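Local coordinates for protein endo-arabinase (Bacteroides thetaiotaomicron, PDB 5C0P) that probably hydrolyses O-glycosidic bonds in L-arabinan as a glycoside hydrolase of family 43 and binds magnesium, at residues A[159-167]-A[178-186]. Residues are numbered along the deposited sequence; the frame is centred on the assembly and turned at random.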
ATOM      1  N   ILE A 159      -5.940  18.375   6.446  1.00 14.28           N
ATOM      2  CA  ILE A 159      -4.888  18.998   7.265  1.00 12.34           C
ATOM      3  C   ILE A 159      -4.123  17.980   8.110  1.00 14.33           C
ATOM      4  O   ILE A 159      -2.947  17.713   7.852  1.00 14.92           O
ATOM      5  CB  ILE A 159      -5.391  20.183   8.127  1.00 13.20           C
ATOM      6  CG1 ILE A 159      -6.298  21.100   7.306  1.00 16.32           C
ATOM      7  CG2 ILE A 159      -4.210  20.961   8.680  1.00 16.26           C
ATOM      8  CD1 ILE A 159      -5.650  21.639   6.039  1.00 15.81           C
ATOM      9  N   ASP A 160      -4.785  17.425   9.121  1.00 13.37           N
ATOM     10  CA  ASP A 160      -4.274  16.269   9.843  1.00 13.83           C
ATOM     11  C   ASP A 160      -4.724  15.055   9.026  1.00 12.62           C
ATOM     12  O   ASP A 160      -5.916  14.733   8.991  1.00 13.30           O
ATOM     13  CB  ASP A 160      -4.869  16.227  11.260  1.00 13.29           C
ATOM     14  CG  ASP A 160      -3.954  15.551  12.270  1.00 14.38           C
ATOM     15  OD1 ASP A 160      -2.897  15.011  11.869  1.00 14.37           O
ATOM     16  OD2 ASP A 160      -4.303  15.561  13.478  1.00 16.06           O
ATOM     17  N   GLY A 161      -3.779  14.417   8.337  1.00 11.82           N
ATOM     18  CA  GLY A 161      -4.076  13.296   7.458  1.00 11.09           C
ATOM     19  C   GLY A 161      -4.811  12.213   8.216  1.00 11.88           C
ATOM     20  O   GLY A 161      -4.583  12.037   9.413  1.00 11.31           O
ATOM     21  N   GLU A 162      -5.695  11.498   7.522  1.00 10.98           N
ATOM     22  CA  GLU A 162      -6.566  10.522   8.157  1.00  9.78           C
ATOM     23  C   GLU A 162      -6.395   9.142   7.528  1.00 10.79           C
ATOM     24  O   GLU A 162      -6.121   9.023   6.340  1.00 11.11           O
ATOM     25  CB  GLU A 162      -8.020  10.980   8.024  1.00  9.37           C
ATOM     26  CG  GLU A 162      -8.317  12.276   8.807  1.00  9.62           C
ATOM     27  CD  GLU A 162      -9.691  12.870   8.534  1.00 15.25           C
ATOM     28  OE1 GLU A 162     -10.443  12.335   7.687  1.00 15.06           O
ATOM     29  OE2 GLU A 162     -10.020  13.896   9.178  1.00 17.66           O
ATOM     30  N   ILE A 163      -6.556   8.103   8.337  1.00  8.33           N
ATOM     31  CA  ILE A 163      -6.584   6.735   7.836  1.00  8.66           C
ATOM     32  C   ILE A 163      -7.911   6.086   8.240  1.00 11.14           C
ATOM     33  O   ILE A 163      -8.352   6.218   9.393  1.00 11.28           O
ATOM     34  CB  ILE A 163      -5.370   5.918   8.344  1.00  9.61           C
ATOM     35  CG1 ILE A 163      -4.114   6.398   7.618  1.00 12.19           C
ATOM     36  CG2 ILE A 163      -5.581   4.424   8.106  1.00 12.38           C
ATOM     37  CD1 ILE A 163      -2.810   5.774   8.106  1.00 10.15           C
ATOM     38  N   TYR A 164      -8.544   5.416   7.272  1.00  8.94           N
ATOM     39  CA  TYR A 164      -9.871   4.803   7.439  1.00 10.31           C
ATOM     40  C   TYR A 164      -9.852   3.310   7.171  1.00 10.43           C
ATOM     41  O   TYR A 164      -9.034   2.830   6.391  1.00  9.57           O
ATOM     42  CB  TYR A 164     -10.888   5.409   6.469  1.00 10.83           C
ATOM     43  CG  TYR A 164     -11.299   6.806   6.829  1.00 10.16           C
ATOM     44  CD1 TYR A 164     -10.536   7.892   6.434  1.00 11.00           C
ATOM     45  CD2 TYR A 164     -12.457   7.041   7.561  1.00  9.27           C
ATOM     46  CE1 TYR A 164     -10.904   9.178   6.785  1.00 11.38           C
ATOM     47  CE2 TYR A 164     -12.830   8.325   7.918  1.00 10.01           C
ATOM     48  CZ  TYR A 164     -12.054   9.389   7.518  1.00 13.38           C
ATOM     49  OH  TYR A 164     -12.427  10.672   7.865  1.00 15.43           O
ATOM     50  N   ALA A 165     -10.778   2.591   7.802  1.00  9.05           N
ATOM     51  CA  ALA A 165     -11.064   1.207   7.435  1.00  8.63           C
ATOM     52  C   ALA A 165     -12.534   1.060   7.052  1.00  9.81           C
ATOM     53  O   ALA A 165     -13.399   1.786   7.556  1.00 12.26           O
ATOM     54  CB  ALA A 165     -10.728   0.264   8.574  1.00 10.84           C
ATOM     55  N   GLN A 166     -12.823   0.096   6.180  1.00 10.17           N
ATOM     56  CA  GLN A 166     -14.195  -0.144   5.761  1.00  9.61           C
ATOM     57  C   GLN A 166     -14.298  -1.571   5.240  1.00  9.78           C
ATOM     58  O   GLN A 166     -13.428  -1.996   4.485  1.00 11.57           O
ATOM     59  CB  GLN A 166     -14.560   0.838   4.644  1.00 10.52           C
ATOM     60  CG  GLN A 166     -16.044   0.921   4.332  1.00 13.76           C
ATOM     61  CD  GLN A 166     -16.357   2.020   3.349  1.00 13.55           C
ATOM     62  OE1 GLN A 166     -15.458   2.599   2.730  1.00 15.41           O
ATOM     63  NE2 GLN A 166     -17.641   2.308   3.185  1.00 16.10           N
ATOM     64  N   ARG A 167     -15.345  -2.306   5.609  1.00  9.80           N
ATOM     65  CA  ARG A 167     -15.504  -3.652   5.041  1.00 11.64           C
ATOM     66  C   ARG A 167     -15.782  -3.585   3.545  1.00 11.04           C
ATOM     67  O   ARG A 167     -16.461  -2.667   3.060  1.00 12.35           O
ATOM     68  CB  ARG A 167     -16.617  -4.446   5.732  1.00 10.72           C
ATOM     69  CG  ARG A 167     -16.252  -4.971   7.124  1.00 12.56           C
ATOM     70  CD  ARG A 167     -17.272  -6.022   7.573  1.00 15.12           C
ATOM     71  NE  ARG A 167     -16.973  -6.582   8.896  1.00 16.69           N
ATOM     72  CZ  ARG A 167     -16.046  -7.514   9.115  1.00 17.53           C
ATOM     73  NH1 ARG A 167     -15.329  -7.981   8.094  1.00 15.55           N
ATOM     74  NH2 ARG A 167     -15.828  -7.968  10.348  1.00 16.40           N
ATOM     75  N   ASP A 178     -20.235   2.474   6.474  1.00 18.06           N
ATOM     76  CA  ASP A 178     -19.519   3.718   6.243  1.00 17.89           C
ATOM     77  C   ASP A 178     -18.051   3.541   6.581  1.00 16.09           C
ATOM     78  O   ASP A 178     -17.694   2.664   7.366  1.00 16.97           O
ATOM     79  CB  ASP A 178     -20.105   4.837   7.106  1.00 17.56           C
ATOM     80  CG  ASP A 178     -21.507   5.228   6.689  1.00 27.83           C
ATOM     81  OD1 ASP A 178     -21.900   4.934   5.543  1.00 28.67           O
ATOM     82  OD2 ASP A 178     -22.213   5.837   7.513  1.00 38.56           O
ATOM     83  N   PRO A 179     -17.183   4.364   5.978  1.00 12.36           N
ATOM     84  CA  PRO A 179     -15.770   4.314   6.373  1.00 12.08           C
ATOM     85  C   PRO A 179     -15.627   4.674   7.851  1.00 12.31           C
ATOM     86  O   PRO A 179     -16.403   5.491   8.360  1.00 14.23           O
ATOM     87  CB  PRO A 179     -15.120   5.409   5.516  1.00 15.58           C
ATOM     88  CG  PRO A 179     -16.085   5.685   4.412  1.00 16.72           C
ATOM     89  CD  PRO A 179     -17.453   5.373   4.937  1.00 14.79           C
ATOM     90  N   TYR A 180     -14.667   4.048   8.529  1.00 12.29           N
ATOM     91  CA  TYR A 180     -14.451   4.296   9.945  1.00 11.94           C
ATOM     92  C   TYR A 180     -13.068   4.909  10.156  1.00 11.50           C
ATOM     93  O   TYR A 180     -12.068   4.345   9.741  1.00 10.90           O
ATOM     94  CB  TYR A 180     -14.615   2.994  10.749  1.00 10.59           C
ATOM     95  CG  TYR A 180     -14.789   3.245  12.223  1.00 12.07           C
ATOM     96  CD1 TYR A 180     -13.688   3.434  13.048  1.00 13.29           C
ATOM     97  CD2 TYR A 180     -16.054   3.329  12.785  1.00 13.31           C
ATOM     98  CE1 TYR A 180     -13.843   3.684  14.393  1.00 14.32           C
ATOM     99  CE2 TYR A 180     -16.221   3.581  14.135  1.00 14.73           C
ATOM    100  CZ  TYR A 180     -15.108   3.760  14.929  1.00 15.74           C
ATOM    101  OH  TYR A 180     -15.270   4.011  16.267  1.00 17.81           O
ATOM    102  N   LEU A 181     -13.020   6.084  10.780  1.00 11.85           N
ATOM    103  CA  LEU A 181     -11.753   6.769  11.029  1.00 10.06           C
ATOM    104  C   LEU A 181     -10.955   6.054  12.109  1.00 11.18           C
ATOM    105  O   LEU A 181     -11.412   5.924  13.243  1.00 12.94           O
ATOM    106  CB  LEU A 181     -12.002   8.229  11.430  1.00 10.43           C
ATOM    107  CG  LEU A 181     -10.758   9.037  11.827  1.00 12.22           C
ATOM    108  CD1 LEU A 181      -9.860   9.244  10.638  1.00 14.55           C
ATOM    109  CD2 LEU A 181     -11.169  10.383  12.392  1.00 13.77           C
ATOM    110  N   LEU A 182      -9.767   5.591  11.737  1.00 10.41           N
ATOM    111  CA  LEU A 182      -8.889   4.863  12.656  1.00 10.10           C
ATOM    112  C   LEU A 182      -8.052   5.801  13.522  1.00  9.89           C
ATOM    113  O   LEU A 182      -7.988   5.646  14.746  1.00 12.64           O
ATOM    114  CB  LEU A 182      -7.975   3.925  11.866  1.00 10.33           C
ATOM    115  CG  LEU A 182      -8.719   2.885  11.022  1.00  9.85           C
ATOM    116  CD1 LEU A 182      -7.747   1.867  10.465  1.00 12.19           C
ATOM    117  CD2 LEU A 182      -9.800   2.185  11.820  1.00 10.33           C
ATOM    118  N   PHE A 183      -7.413   6.770  12.876  1.00 11.12           N
ATOM    119  CA  PHE A 183      -6.615   7.772  13.579  1.00 11.48           C
ATOM    120  C   PHE A 183      -6.193   8.857  12.620  1.00 11.19           C
ATOM    121  O   PHE A 183      -6.322   8.698  11.400  1.00 11.34           O
ATOM    122  CB  PHE A 183      -5.377   7.158  14.263  1.00 12.48           C
ATOM    123  CG  PHE A 183      -4.443   6.422  13.337  1.00 12.14           C
ATOM    124  CD1 PHE A 183      -3.459   7.097  12.619  1.00 12.32           C
ATOM    125  CD2 PHE A 183      -4.518   5.045  13.228  1.00 10.66           C
ATOM    126  CE1 PHE A 183      -2.587   6.407  11.788  1.00 12.11           C
ATOM    127  CE2 PHE A 183      -3.647   4.345  12.408  1.00 11.49           C
ATOM    128  CZ  PHE A 183      -2.683   5.028  11.684  1.00 14.91           C
ATOM    129  N   LYS A 184      -5.716   9.957  13.187  1.00 11.61           N
ATOM    130  CA  LYS A 184      -5.095  11.025  12.425  1.00 11.66           C
ATOM    131  C   LYS A 184      -3.592  10.952  12.648  1.00 11.91           C
ATOM    132  O   LYS A 184      -3.141  10.501  13.697  1.00 12.02           O
ATOM    133  CB  LYS A 184      -5.642  12.373  12.878  1.00 12.36           C
ATOM    134  CG  LYS A 184      -7.152  12.479  12.741  1.00 14.39           C
ATOM    135  CD  LYS A 184      -7.676  13.831  13.188  1.00 17.13           C
ATOM    136  CE  LYS A 184      -9.144  13.974  12.796  1.00 19.78           C
ATOM    137  NZ  LYS A 184      -9.713  15.283  13.231  1.00 24.75           N
ATOM    138  N   ALA A 185      -2.824  11.409  11.667  1.00 10.93           N
ATOM    139  CA  ALA A 185      -1.368  11.271  11.714  1.00  8.99           C
ATOM    140  C   ALA A 185      -0.741  11.899  12.961  1.00 11.70           C
ATOM    141  O   ALA A 185       0.252  11.381  13.493  1.00 13.74           O
ATOM    142  CB  ALA A 185      -0.731  11.836  10.450  1.00 11.77           C
ATOM    143  N   SER A 186      -1.313  13.002  13.437  1.00 11.89           N
ATOM    144  CA  SER A 186      -0.744  13.705  14.591  1.00 14.46           C
ATOM    145  C   SER A 186      -0.763  12.876  15.885  1.00 12.68           C
ATOM    146  O   SER A 186      -0.121  13.244  16.875  1.00 14.99           O
ATOM    147  CB  SER A 186      -1.478  15.023  14.834  1.00 13.50           C
ATOM    148  OG  SER A 186      -2.780  14.758  15.329  1.00 14.51           O
TER
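D160 and S186 close one end of the antiparallel strands 162-167 and 178-184. D160 OD1 accepts from S186 N at 3.0 Å and OD2 from S186 OG at 2.5 Å, by syn lone pairs; N202 ND2 also bonds OD1. CG, anti to the backbone N (chi1 -151°), carries the carboxylate across to S186. With alanine in place of D160, S186 N, S186 OG and N202 ND2 would probably lose their acceptor, leaving the 3-10 segment 185-186 less firmly tied. A185 N to G161 O leads into the ladder of I163 N to F183 O, L182 N to I163 O and the mutual bonds of A165 and Y180, with a beta bulge between I163 and Y164.

Along Y164, CB lies 3.6 Å from Y180 O, CD2 3.4 Å from L181 N, and CE2 3.6 Å from L181 CB. L181 CD1 lies over one ring face, offset toward the rim, a CH-pi contact 4.1 Å from the centroid. OH donates to E162 OE1 at 2.6 Å, from above the carboxylate plane. Strand 147-153 pairs with the other edge of 162-167, F151 and W132 meet the Y164 ring, and F183 and I163 pack on W221 of strand 217-224, joining adjacent beta-propeller sheets.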